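Local coordinates for Sn-glycerol-3-phosphate ABC transporter substrate-binding protein UspB (Mycobacterium tuberculosis, PDB 4MFI) that binds glycerophosphocholine as the solute-binding component of an ABC transporter and probably delivers it to the membrane subunits for uptake, at residues Thr154-Tyr159 and Phe287-Leu292; Ser196-Ala201 and Ser268-Thr273; Pro300-Gly305 and Pro376-Gln381; Ala167-Arg172 and Pro185-Val190. One frame throughout, in Å; residues are numbered along the deposited sequence.

Contact 1 (Thr154-Tyr159 and Phe287-Leu292)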
loop_
_atom_site.group_PDB
_atom_site.type_symbol
_atom_site.label_atom_id
_atom_site.label_comp_id
_atom_site.label_asym_id
_atom_site.label_seq_id
_atom_site.Cartn_x
_atom_site.Cartn_y
_atom_site.Cartn_z
ATOM N N THR A 154 2.753 0.884 4.116
ATOM C CA THR A 154 2.872 -0.565 4.249
ATOM C C THR A 154 2.049 -0.996 5.454
ATOM O O THR A 154 1.643 -0.162 6.266
ATOM C CB THR A 154 4.324 -1.039 4.514
ATOM O OG1 THR A 154 4.683 -0.730 5.865
ATOM C CG2 THR A 154 5.316 -0.417 3.546
ATOM N N PRO A 155 1.807 -2.303 5.590
ATOM C CA PRO A 155 1.276 -2.758 6.875
ATOM C C PRO A 155 2.327 -2.628 7.982
ATOM O O PRO A 155 3.536 -2.567 7.720
ATOM C CB PRO A 155 0.956 -4.233 6.611
ATOM C CG PRO A 155 0.733 -4.302 5.124
ATOM C CD PRO A 155 1.778 -3.374 4.578
ATOM N N LEU A 156 1.847 -2.589 9.218
ATOM C CA LEU A 156 2.689 -2.458 10.397
ATOM C C LEU A 156 2.046 -3.290 11.502
ATOM O O LEU A 156 0.821 -3.403 11.555
ATOM C CB LEU A 156 2.745 -0.989 10.809
ATOM C CG LEU A 156 3.873 -0.558 11.737
ATOM C CD1 LEU A 156 5.221 -0.844 11.101
ATOM C CD2 LEU A 156 3.728 0.929 12.062
ATOM N N PHE A 157 2.862 -3.887 12.370
ATOM C CA PHE A 157 2.353 -4.699 13.476
ATOM C C PHE A 157 2.304 -3.839 14.738
ATOM O O PHE A 157 3.336 -3.447 15.275
ATOM C CB PHE A 157 3.244 -5.936 13.679
ATOM C CG PHE A 157 2.672 -6.959 14.624
ATOM C CD1 PHE A 157 2.763 -6.789 16.004
ATOM C CD2 PHE A 157 2.063 -8.111 14.134
ATOM C CE1 PHE A 157 2.224 -7.743 16.883
ATOM C CE2 PHE A 157 1.539 -9.072 14.999
ATOM C CZ PHE A 157 1.614 -8.886 16.375
ATOM N N TYR A 158 1.096 -3.528 15.193
ATOM C CA TYR A 158 0.898 -2.706 16.377
ATOM C C TYR A 158 0.670 -3.603 17.583
ATOM O O TYR A 158 -0.072 -4.587 17.493
ATOM C CB TYR A 158 -0.324 -1.804 16.188
ATOM C CG TYR A 158 -0.181 -0.761 15.101
ATOM C CD1 TYR A 158 0.300 0.509 15.402
ATOM C CD2 TYR A 158 -0.544 -1.029 13.778
ATOM C CE1 TYR A 158 0.420 1.485 14.431
ATOM C CE2 TYR A 158 -0.416 -0.048 12.784
ATOM C CZ TYR A 158 0.070 1.208 13.122
ATOM O OH TYR A 158 0.195 2.205 12.170
ATOM N N TYR A 159 1.277 -3.270 18.718
ATOM C CA TYR A 159 1.066 -4.071 19.923
ATOM C C TYR A 159 0.957 -3.254 21.200
ATOM O O TYR A 159 1.618 -2.225 21.361
ATOM C CB TYR A 159 2.102 -5.195 20.063
ATOM C CG TYR A 159 3.540 -4.782 20.330
ATOM C CD1 TYR A 159 4.394 -4.414 19.289
ATOM C CD2 TYR A 159 4.061 -4.812 21.620
ATOM C CE1 TYR A 159 5.725 -4.067 19.536
ATOM C CE2 TYR A 159 5.381 -4.471 21.876
ATOM C CZ TYR A 159 6.208 -4.091 20.836
ATOM O OH TYR A 159 7.518 -3.758 21.103
ATOM N N PHE A 287 2.235 1.716 23.522
ATOM C CA PHE A 287 2.185 0.746 22.438
ATOM C C PHE A 287 3.475 0.726 21.634
ATOM O O PHE A 287 4.241 1.702 21.604
ATOM C CB PHE A 287 0.957 0.964 21.530
ATOM C CG PHE A 287 1.067 2.156 20.616
ATOM C CD1 PHE A 287 0.717 3.422 21.061
ATOM C CD2 PHE A 287 1.491 2.003 19.304
ATOM C CE1 PHE A 287 0.811 4.519 20.222
ATOM C CE2 PHE A 287 1.591 3.099 18.453
ATOM C CZ PHE A 287 1.245 4.358 18.913
ATOM N N GLY A 288 3.720 -0.409 20.997
ATOM C CA GLY A 288 4.848 -0.561 20.107
ATOM C C GLY A 288 4.418 -0.726 18.662
ATOM O O GLY A 288 3.270 -1.074 18.348
ATOM N N ALA A 289 5.360 -0.448 17.774
ATOM C CA ALA A 289 5.221 -0.758 16.363
ATOM C C ALA A 289 6.367 -1.680 16.000
ATOM O O ALA A 289 7.492 -1.476 16.447
ATOM C CB ALA A 289 5.272 0.504 15.532
ATOM N N ALA A 290 6.066 -2.697 15.199
ATOM C CA ALA A 290 7.046 -3.680 14.773
ATOM C C ALA A 290 6.853 -3.963 13.293
ATOM O O ALA A 290 5.730 -3.871 12.773
ATOM C CB ALA A 290 6.878 -4.963 15.577
ATOM N N PRO A 291 7.942 -4.317 12.599
ATOM C CA PRO A 291 7.767 -4.799 11.229
ATOM C C PRO A 291 7.018 -6.119 11.263
ATOM O O PRO A 291 7.011 -6.817 12.289
ATOM C CB PRO A 291 9.206 -5.015 10.747
ATOM C CG PRO A 291 9.976 -5.290 11.979
ATOM C CD PRO A 291 9.334 -4.451 13.064
ATOM N N LEU A 292 6.375 -6.460 10.158
ATOM C CA LEU A 292 5.742 -7.764 10.065
ATOM C C LEU A 292 6.824 -8.840 10.134
ATOM O O LEU A 292 7.954 -8.610 9.704
ATOM C CB LEU A 292 4.949 -7.890 8.765
ATOM C CG LEU A 292 3.516 -7.345 8.770
ATOM C CD1 LEU A 292 3.422 -5.865 9.132
ATOM C CD2 LEU A 292 2.880 -7.631 7.419
#

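Contact 2 (Ser196-Ala201 and Ser268-Thr273)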
loop_
_atom_site.group_PDB
_atom_site.type_symbol
_atom_site.label_atom_id
_atom_site.label_comp_id
_atom_site.label_asym_id
_atom_site.label_seq_id
_atom_site.Cartn_x
_atom_site.Cartn_y
_atom_site.Cartn_z
ATOM N N SER A 196 -9.773 -9.164 22.364
ATOM C CA SER A 196 -9.026 -10.173 21.608
ATOM C C SER A 196 -7.538 -9.901 21.641
ATOM O O SER A 196 -7.113 -8.746 21.754
ATOM C CB SER A 196 -9.490 -10.212 20.147
ATOM O OG SER A 196 -10.821 -10.678 20.050
ATOM N N ALA A 197 -6.750 -10.968 21.523
ATOM C CA ALA A 197 -5.296 -10.853 21.421
ATOM C C ALA A 197 -4.879 -10.170 20.121
ATOM O O ALA A 197 -3.852 -9.487 20.078
ATOM C CB ALA A 197 -4.649 -12.231 21.506
ATOM N N HIS A 198 -5.653 -10.391 19.057
ATOM C CA HIS A 198 -5.283 -9.918 17.724
ATOM C C HIS A 198 -6.540 -9.613 16.944
ATOM O O HIS A 198 -7.514 -10.354 17.029
ATOM C CB HIS A 198 -4.458 -10.991 16.987
ATOM C CG HIS A 198 -3.755 -10.478 15.769
ATOM N ND1 HIS A 198 -2.684 -9.614 15.840
ATOM C CD2 HIS A 198 -3.964 -10.710 14.447
ATOM C CE1 HIS A 198 -2.261 -9.334 14.618
ATOM N NE2 HIS A 198 -3.022 -9.985 13.754
ATOM N N GLY A 199 -6.524 -8.516 16.195
ATOM C CA GLY A 199 -7.600 -8.239 15.256
ATOM C C GLY A 199 -7.082 -8.302 13.837
ATOM O O GLY A 199 -6.020 -7.761 13.532
ATOM N N TRP A 200 -7.844 -8.974 12.980
ATOM C CA TRP A 200 -7.612 -8.984 11.536
ATOM C C TRP A 200 -8.537 -7.972 10.891
ATOM O O TRP A 200 -9.698 -7.850 11.280
ATOM C CB TRP A 200 -7.935 -10.362 10.950
ATOM C CG TRP A 200 -7.000 -11.459 11.369
ATOM C CD1 TRP A 200 -7.244 -12.445 12.288
ATOM C CD2 TRP A 200 -5.676 -11.694 10.868
ATOM N NE1 TRP A 200 -6.150 -13.267 12.396
ATOM C CE2 TRP A 200 -5.177 -12.837 11.528
ATOM C CE3 TRP A 200 -4.865 -11.045 9.931
ATOM C CZ2 TRP A 200 -3.901 -13.340 11.289
ATOM C CZ3 TRP A 200 -3.596 -11.552 9.688
ATOM C CH2 TRP A 200 -3.125 -12.684 10.368
ATOM N N ALA A 201 -8.045 -7.272 9.869
ATOM C CA ALA A 201 -8.886 -6.335 9.136
ATOM C C ALA A 201 -10.086 -7.044 8.512
ATOM O O ALA A 201 -10.039 -8.253 8.240
ATOM C CB ALA A 201 -8.080 -5.658 8.049
ATOM N N SER A 268 -3.285 -6.432 19.712
ATOM C CA SER A 268 -2.399 -6.250 18.571
ATOM C C SER A 268 -3.197 -6.294 17.278
ATOM O O SER A 268 -4.337 -6.781 17.250
ATOM C CB SER A 268 -1.293 -7.317 18.555
ATOM O OG SER A 268 -1.817 -8.624 18.383
ATOM N N ALA A 269 -2.587 -5.806 16.201
ATOM C CA ALA A 269 -3.247 -5.730 14.905
ATOM C C ALA A 269 -2.241 -5.385 13.840
ATOM O O ALA A 269 -1.295 -4.649 14.096
ATOM C CB ALA A 269 -4.335 -4.659 14.931
ATOM N N VAL A 270 -2.444 -5.923 12.641
ATOM C CA VAL A 270 -1.741 -5.439 11.461
ATOM C C VAL A 270 -2.630 -4.419 10.761
ATOM O O VAL A 270 -3.746 -4.721 10.338
ATOM C CB VAL A 270 -1.356 -6.580 10.502
ATOM C CG1 VAL A 270 -0.749 -6.019 9.219
ATOM C CG2 VAL A 270 -0.378 -7.527 11.182
ATOM N N ALA A 271 -2.137 -3.192 10.682
ATOM C CA ALA A 271 -2.874 -2.108 10.058
ATOM C C ALA A 271 -1.898 -1.247 9.274
ATOM O O ALA A 271 -0.696 -1.474 9.316
ATOM C CB ALA A 271 -3.605 -1.282 11.115
ATOM N N SER A 272 -2.403 -0.252 8.561
ATOM C CA SER A 272 -1.516 0.577 7.757
ATOM C C SER A 272 -0.605 1.458 8.597
ATOM O O SER A 272 -0.973 1.898 9.695
ATOM C CB SER A 272 -2.337 1.462 6.824
ATOM O OG SER A 272 -1.504 2.219 5.969
ATOM N N THR A 273 0.582 1.731 8.060
ATOM C CA THR A 273 1.429 2.797 8.586
ATOM C C THR A 273 0.671 4.131 8.582
ATOM O O THR A 273 0.971 5.027 9.376
ATOM C CB THR A 273 2.731 2.940 7.764
ATOM O OG1 THR A 273 2.416 2.987 6.365
ATOM C CG2 THR A 273 3.649 1.765 8.017
HETATM O O HOH W 1 -4.092 -8.205 11.757
HETATM O O HOH W 2 -5.077 -7.118 9.473
#

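Contact 3 (Pro300-Gly305 and Pro376-Gln381)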
loop_
_atom_site.group_PDB
_atom_site.type_symbol
_atom_site.label_atom_id
_atom_site.label_comp_id
_atom_site.label_asym_id
_atom_site.label_seq_id
_atom_site.Cartn_x
_atom_site.Cartn_y
_atom_site.Cartn_z
ATOM N N PRO A 300 11.386 -11.168 2.444
ATOM C CA PRO A 300 10.367 -10.126 2.605
ATOM C C PRO A 300 8.957 -10.702 2.643
ATOM O O PRO A 300 8.578 -11.511 1.786
ATOM C CB PRO A 300 10.533 -9.268 1.348
ATOM C CG PRO A 300 11.918 -9.489 0.915
ATOM C CD PRO A 300 12.293 -10.888 1.320
ATOM N N ALA A 301 8.188 -10.280 3.637
ATOM C CA ALA A 301 6.818 -10.759 3.782
ATOM C C ALA A 301 5.920 -9.612 4.187
ATOM O O ALA A 301 5.060 -9.742 5.060
ATOM C CB ALA A 301 6.743 -11.908 4.782
ATOM N N CYS A 302 6.132 -8.476 3.531
ATOM C CA CYS A 302 5.372 -7.267 3.800
ATOM C C CYS A 302 5.139 -6.543 2.483
ATOM O O CYS A 302 6.093 -6.202 1.797
ATOM C CB CYS A 302 6.153 -6.358 4.748
ATOM S SG CYS A 302 5.256 -4.849 5.202
ATOM N N PRO A 303 3.870 -6.303 2.125
ATOM C CA PRO A 303 3.588 -5.596 0.875
ATOM C C PRO A 303 3.698 -4.093 1.059
ATOM O O PRO A 303 3.796 -3.586 2.183
ATOM C CB PRO A 303 2.126 -5.960 0.604
ATOM C CG PRO A 303 1.548 -6.055 1.984
ATOM C CD PRO A 303 2.632 -6.701 2.820
ATOM N N THR A 304 3.680 -3.382 -0.056
ATOM C CA THR A 304 3.512 -1.941 -0.020
ATOM C C THR A 304 2.092 -1.611 -0.468
ATOM O O THR A 304 1.348 -2.492 -0.905
ATOM C CB THR A 304 4.500 -1.271 -0.947
ATOM O OG1 THR A 304 4.244 -1.732 -2.271
ATOM C CG2 THR A 304 5.928 -1.642 -0.550
ATOM N N GLY A 305 1.714 -0.342 -0.360
ATOM C CA GLY A 305 0.380 0.090 -0.726
ATOM C C GLY A 305 0.363 1.570 -1.043
ATOM O O GLY A 305 1.381 2.256 -0.914
ATOM N N PRO A 376 13.154 -1.566 3.014
ATOM C CA PRO A 376 14.008 -2.437 2.195
ATOM C C PRO A 376 13.588 -3.901 2.263
ATOM O O PRO A 376 14.146 -4.726 1.537
ATOM C CB PRO A 376 15.394 -2.282 2.838
ATOM C CG PRO A 376 15.322 -1.020 3.611
ATOM C CD PRO A 376 13.922 -0.924 4.095
ATOM N N HIS A 377 12.618 -4.209 3.120
ATOM C CA HIS A 377 12.201 -5.583 3.368
ATOM C C HIS A 377 10.766 -5.806 2.937
ATOM O O HIS A 377 10.036 -6.613 3.500
ATOM C CB HIS A 377 12.395 -5.901 4.844
ATOM C CG HIS A 377 13.777 -5.612 5.324
ATOM N ND1 HIS A 377 14.866 -6.360 4.935
ATOM C CD2 HIS A 377 14.257 -4.635 6.129
ATOM C CE1 HIS A 377 15.957 -5.872 5.499
ATOM N NE2 HIS A 377 15.615 -4.824 6.226
ATOM N N THR A 378 10.378 -5.075 1.909
ATOM C CA THR A 378 9.041 -5.201 1.347
ATOM C C THR A 378 9.094 -5.890 -0.015
ATOM O O THR A 378 10.160 -6.018 -0.623
ATOM C CB THR A 378 8.329 -3.830 1.231
ATOM O OG1 THR A 378 9.168 -2.914 0.523
ATOM C CG2 THR A 378 8.032 -3.262 2.610
ATOM N N ARG A 379 7.927 -6.321 -0.486
ATOM C CA ARG A 379 7.798 -7.130 -1.692
ATOM C C ARG A 379 6.631 -6.562 -2.494
ATOM O O ARG A 379 5.627 -6.135 -1.910
ATOM C CB ARG A 379 7.520 -8.595 -1.273
ATOM C CG ARG A 379 7.069 -9.579 -2.368
ATOM C CD ARG A 379 7.065 -11.030 -1.845
ATOM N NE ARG A 379 6.364 -11.944 -2.752
ATOM C CZ ARG A 379 6.301 -13.264 -2.609
ATOM N NH1 ARG A 379 6.930 -13.870 -1.606
ATOM N NH2 ARG A 379 5.619 -13.990 -3.487
ATOM N N THR A 380 6.762 -6.538 -3.819
ATOM C CA THR A 380 5.652 -6.116 -4.679
ATOM C C THR A 380 4.473 -7.083 -4.559
ATOM O O THR A 380 4.640 -8.275 -4.252
ATOM C CB THR A 380 6.077 -5.963 -6.150
ATOM O OG1 THR A 380 6.621 -7.203 -6.607
ATOM C CG2 THR A 380 7.135 -4.857 -6.306
ATOM N N GLN A 381 3.274 -6.560 -4.769
ATOM C CA GLN A 381 2.062 -7.323 -4.504
ATOM C C GLN A 381 1.757 -8.397 -5.544
ATOM O O GLN A 381 2.190 -8.316 -6.691
ATOM C CB GLN A 381 0.870 -6.384 -4.389
ATOM C CG GLN A 381 0.961 -5.412 -3.231
ATOM C CD GLN A 381 -0.344 -4.692 -3.016
ATOM O OE1 GLN A 381 -1.343 -5.313 -2.631
ATOM N NE2 GLN A 381 -0.365 -3.386 -3.295
HETATM O O HOH W 3 8.966 -13.415 0.244
HETATM O O HOH W 4 9.453 -8.400 5.326
HETATM O O HOH W 5 2.000 -1.930 -4.062
HETATM O O HOH W 6 4.078 -4.376 -2.492
#

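Contact 4 (Ala167-Arg172 and Pro185-Val190)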
loop_
_atom_site.group_PDB
_atom_site.type_symbol
_atom_site.label_atom_id
_atom_site.label_comp_id
_atom_site.label_asym_id
_atom_site.label_seq_id
_atom_site.Cartn_x
_atom_site.Cartn_y
_atom_site.Cartn_z
ATOM N N ALA A 167 1.417 -10.805 29.642
ATOM C CA ALA A 167 1.571 -12.116 29.028
ATOM C C ALA A 167 3.007 -12.656 29.127
ATOM O O ALA A 167 3.288 -13.774 28.676
ATOM C CB ALA A 167 1.109 -12.073 27.578
ATOM N N GLY A 168 3.917 -11.867 29.703
ATOM C CA GLY A 168 5.299 -12.299 29.871
ATOM C C GLY A 168 6.110 -12.361 28.584
ATOM O O GLY A 168 7.085 -13.108 28.477
ATOM N N LEU A 169 5.720 -11.557 27.608
ATOM C CA LEU A 169 6.377 -11.551 26.311
ATOM C C LEU A 169 7.560 -10.590 26.289
ATOM O O LEU A 169 7.575 -9.598 27.026
ATOM C CB LEU A 169 5.368 -11.163 25.230
ATOM C CG LEU A 169 4.104 -12.019 25.168
ATOM C CD1 LEU A 169 3.194 -11.525 24.051
ATOM C CD2 LEU A 169 4.446 -13.503 24.988
ATOM N N PRO A 170 8.560 -10.873 25.442
ATOM C CA PRO A 170 9.630 -9.885 25.247
ATOM C C PRO A 170 9.071 -8.644 24.553
ATOM O O PRO A 170 8.052 -8.741 23.851
ATOM C CB PRO A 170 10.615 -10.614 24.334
ATOM C CG PRO A 170 9.761 -11.592 23.570
ATOM C CD PRO A 170 8.707 -12.038 24.547
ATOM N N ASP A 171 9.712 -7.495 24.752
ATOM C CA ASP A 171 9.207 -6.240 24.195
ATOM C C ASP A 171 9.605 -6.096 22.727
ATOM O O ASP A 171 10.517 -5.340 22.374
ATOM C CB ASP A 171 9.690 -5.044 25.015
ATOM C CG ASP A 171 9.099 -3.732 24.534
ATOM O OD1 ASP A 171 8.064 -3.758 23.828
ATOM O OD2 ASP A 171 9.666 -2.671 24.865
ATOM N N ARG A 172 8.895 -6.830 21.880
ATOM C CA ARG A 172 9.129 -6.831 20.439
ATOM C C ARG A 172 7.938 -7.477 19.758
ATOM O O ARG A 172 7.159 -8.193 20.391
ATOM C CB ARG A 172 10.394 -7.630 20.099
ATOM C CG ARG A 172 10.374 -9.065 20.620
ATOM C CD ARG A 172 11.407 -9.899 19.884
ATOM N NE ARG A 172 11.553 -11.250 20.417
ATOM C CZ ARG A 172 10.798 -12.285 20.053
ATOM N NH1 ARG A 172 9.804 -12.115 19.187
ATOM N NH2 ARG A 172 11.017 -13.485 20.576
ATOM N N PRO A 185 -2.915 -17.384 22.654
ATOM C CA PRO A 185 -3.787 -17.778 23.767
ATOM C C PRO A 185 -3.420 -17.114 25.093
ATOM O O PRO A 185 -4.321 -16.793 25.870
ATOM C CB PRO A 185 -3.583 -19.294 23.840
ATOM C CG PRO A 185 -3.328 -19.667 22.394
ATOM C CD PRO A 185 -2.439 -18.555 21.894
ATOM N N GLU A 186 -2.134 -16.888 25.349
ATOM C CA GLU A 186 -1.764 -16.179 26.571
ATOM C C GLU A 186 -2.195 -14.723 26.519
ATOM O O GLU A 186 -2.688 -14.176 27.507
ATOM C CB GLU A 186 -0.266 -16.289 26.857
ATOM C CG GLU A 186 0.183 -15.555 28.123
ATOM C CD GLU A 186 -0.283 -16.194 29.430
ATOM O OE1 GLU A 186 -1.081 -17.158 29.418
ATOM O OE2 GLU A 186 0.172 -15.713 30.488
ATOM N N LEU A 187 -2.020 -14.085 25.366
ATOM C CA LEU A 187 -2.518 -12.722 25.203
ATOM C C LEU A 187 -4.033 -12.670 25.381
ATOM O O LEU A 187 -4.560 -11.727 25.970
ATOM C CB LEU A 187 -2.107 -12.156 23.845
ATOM C CG LEU A 187 -0.643 -11.717 23.745
ATOM C CD1 LEU A 187 -0.253 -11.571 22.284
ATOM C CD2 LEU A 187 -0.431 -10.407 24.511
ATOM N N GLN A 188 -4.742 -13.687 24.900
ATOM C CA GLN A 188 -6.191 -13.729 25.096
ATOM C C GLN A 188 -6.566 -13.807 26.581
ATOM O O GLN A 188 -7.515 -13.155 27.026
ATOM C CB GLN A 188 -6.812 -14.900 24.328
ATOM C CG GLN A 188 -8.331 -14.954 24.412
ATOM C CD GLN A 188 -8.997 -13.728 23.819
ATOM O OE1 GLN A 188 -8.729 -13.356 22.673
ATOM N NE2 GLN A 188 -9.864 -13.086 24.596
ATOM N N ARG A 189 -5.828 -14.604 27.348
ATOM C CA ARG A 189 -6.066 -14.685 28.785
ATOM C C ARG A 189 -5.898 -13.316 29.429
ATOM O O ARG A 189 -6.700 -12.919 30.288
ATOM C CB ARG A 189 -5.096 -15.677 29.430
ATOM C CG ARG A 189 -5.326 -15.864 30.920
ATOM C CD ARG A 189 -4.299 -16.800 31.537
ATOM N NE ARG A 189 -2.968 -16.202 31.588
ATOM C CZ ARG A 189 -2.583 -15.326 32.510
ATOM N NH1 ARG A 189 -3.431 -14.939 33.456
ATOM N NH2 ARG A 189 -1.352 -14.833 32.481
ATOM N N VAL A 190 -4.855 -12.586 29.036
ATOM C CA VAL A 190 -4.571 -11.344 29.748
ATOM C C VAL A 190 -5.454 -10.174 29.325
ATOM O O VAL A 190 -5.560 -9.205 30.069
ATOM C CB VAL A 190 -3.070 -10.937 29.737
ATOM C CG1 VAL A 190 -2.193 -12.068 30.265
ATOM C CG2 VAL A 190 -2.636 -10.498 28.366
#

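Contact 1 (Thr154-Tyr159 and Phe287-Leu292)
Phe157 pairs with Ala290 and Tyr159 with Gly288 as antiparallel hydrogen-bonded pairs, Tyr158 facing Ala289 between them as a non-hydrogen-bonded pair, and the strand axes, at 151°, approach to 4.7 Å. Each hydrogen-bonded pair is closed in both directions: Phe157 N to Ala290 O is 2.9 Å, returned by Ala290 N to Phe157 O, and Gly288 N to Tyr159 O is 2.8 Å, returned by Tyr159 N to Gly288 O. Tyr159 makes a CH-pi contact. Its CG stands between the backbone N and the carbonyl carbon (chi1 68°), and the ring lies over Gly288, whose CA is 3.9 Å from the ring centroid, displaced toward the rim. This is the geometry of an aromatic ring sheltering a cross-strand glycine. The hydroxyl of the same tyrosine bonds to Asp171. On the other face, Leu156 CD2 touches Ala289 CB at 3.8 Å, while its other methyl, CD1, comes within 3.5 Å of Ala290 O. Tyr158 CD1 meets Phe287 CE2, which lies at the edge of the tyrosine ring near its plane; Tyr158 OH reaches Ser272 O. Beyond the paired residues the side chain of Leu292 reaches across, its CD1 packing on Pro155 CB at 3.9 Å. Helix 276-282 packs on Tyr158 and Phe287, and the ring of Phe157 meets Phe180 edge-to-face. Strand 268-272 bonds to the other edge of 155-159, which is therefore an interior strand. A largely buried sheet flanked by helices is consistent with one alpha/beta lobe of the two-lobed periplasmic binding protein fold.

Contact 2 (Ser196-Ala201 and Ser268-Thr273)
Ser268 and His198 carry the direct polar contact, with Ser268 OG as the shared atom. It donates to Ala197 O at 2.8 Å and accepts from His198 ND1 at 2.9 Å. The second bond is nearly straight, 171° at the hydrogen, and the serine oxygen lies in the imidazole plane. His198 CG sits anti to the backbone N, and chi2 of 70° turns ND1 to Ser268 OG. Because ND1 is the donor, it carries a proton here. The backbone adds one direct bond, Gly199 N to Ser268 O, 3.0 Å, and the same carbonyl receives a CA-H...O contact from His198 CA.

Strands 198-201 and 268-272 run in roughly the same direction, 22° apart. They diverge after Gly199 and Ala269, and two waters continue the connection within what is probably one alpha/beta lobe of the two-lobed solute-binding protein fold. One water donates to Gly199 O and accepts from Val270 N; the next accepts from Ala201 N and donates to Val270 O at 2.9 Å. Strand 198-201 also pairs with strand 251-254, whereas 268-272 belongs to the large mixed sheet.

Van der Waals contact is thinner. His198 CE1 approaches Ala269 CA at 3.7 Å, and Ala269 CB lies 3.8 Å from Gly199 O. Within its own strand His198 CD2 sits above one face of the Trp200 ring, and Phe180 meets the histidine ring edge-to-face.

Contact 3 (Pro300-Gly305 and Pro376-Gln381)
Cys302 and Arg379 join two irregular loops near the middle of the molecule: 300-305 leads into strand 307-310, which pairs with both 97-101 and 144-160, and 376-381 links two helices. In a two-lobed solute-binding protein this position is consistent with the region where the lobes meet. One direct hydrogen bond crosses the contact, Arg379 N to Cys302 O at 2.9 Å. A CA-H...O contact from Pro303 CA to Arg379 O, at 163°, follows it. Waters supply further links: one accepts from Ala301 N and donates to His377 O, and another, in the guanidinium plane, accepts from Arg379 NH1 at 2.8 Å and donates to Pro300 O. Arg379 is extended from CG to NE, its CB touching Pro300 CB at 4.0 Å, and its guanidinium makes a cation-pi contact with Trp215. Thr304 OG1 bonds to Asp138 and receives a water that accepts from Gln381 NE2; Thr378 OG1 bonds to Ser134. Gln381 OE1 bonds to Arg385, and Gln381 CG rests 4.0 Å from Pro303 CB. The side chains of Thr304 and Thr378 cross at about a right angle, Thr304 CG2 lying 3.6 Å from Thr378 OG1.

Contact 4 (Ala167-Arg172 and Pro185-Val190)
Ala167 sets its CB against three residues of helix 177-191, and this is the tight part of the contact. The methyl lies 3.6 Å from Glu186 CG, 3.8 Å from Leu187 CD2 and 4.1 Å from Val190 CG2, so it rests on one flank of the helix, where Glu186 and Leu187 stand four and three residues before Val190. Glu186 has CG anti to the backbone N (chi1 180°), which lays that methylene on Ala167. Next to it Leu169 CD1 reaches Leu187 CD2, also at 3.8 Å, the two leucine side chains crossing obliquely. Leu187 is the buried member, backed by Phe180 and Trp164.

The outer side, beginning at the Glu186 carboxylate, is looser and polar. The carboxylate forms a side-on salt bridge with Arg189 of the same helix: NE meets OE1 at 3.0 Å and NH2 meets OE2 at 2.7 Å, both oxygens being approached from above the carboxylate plane. Gly168, exposed and with positive phi, ends helix 161-166 in a Schellman motif and turns the chain toward Leu169.

No hydrogen bond joins the two segments. Apolar packing therefore carries this helix-to-loop contact, while the charges of Glu186 and Arg189 are paired within one helix and probably compensate each other there.

Contacts 1, 2 and 3 are buried, whereas contact 4 lies at the surface, its centre 29 Å from the chain centre. Contacts 1 and 2 share a sheet: Leu156 N bonds to Ala271 O, making strands 144-160 and 268-272 neighbours. Their chemistry differs, paired backbone bonds in the first against one direct backbone bond, a serine-histidine link and waters in the second. Contact 3, nearest the centre, replaces regular strands with loops and also relies on water; it adjoins contact 1 where Pro155 packs on Pro303. Contact 4 is apolar across its segments; its loop 167-172 also meets contact 1 at Tyr159, and its Leu187 packs on Ala197 of contact 2.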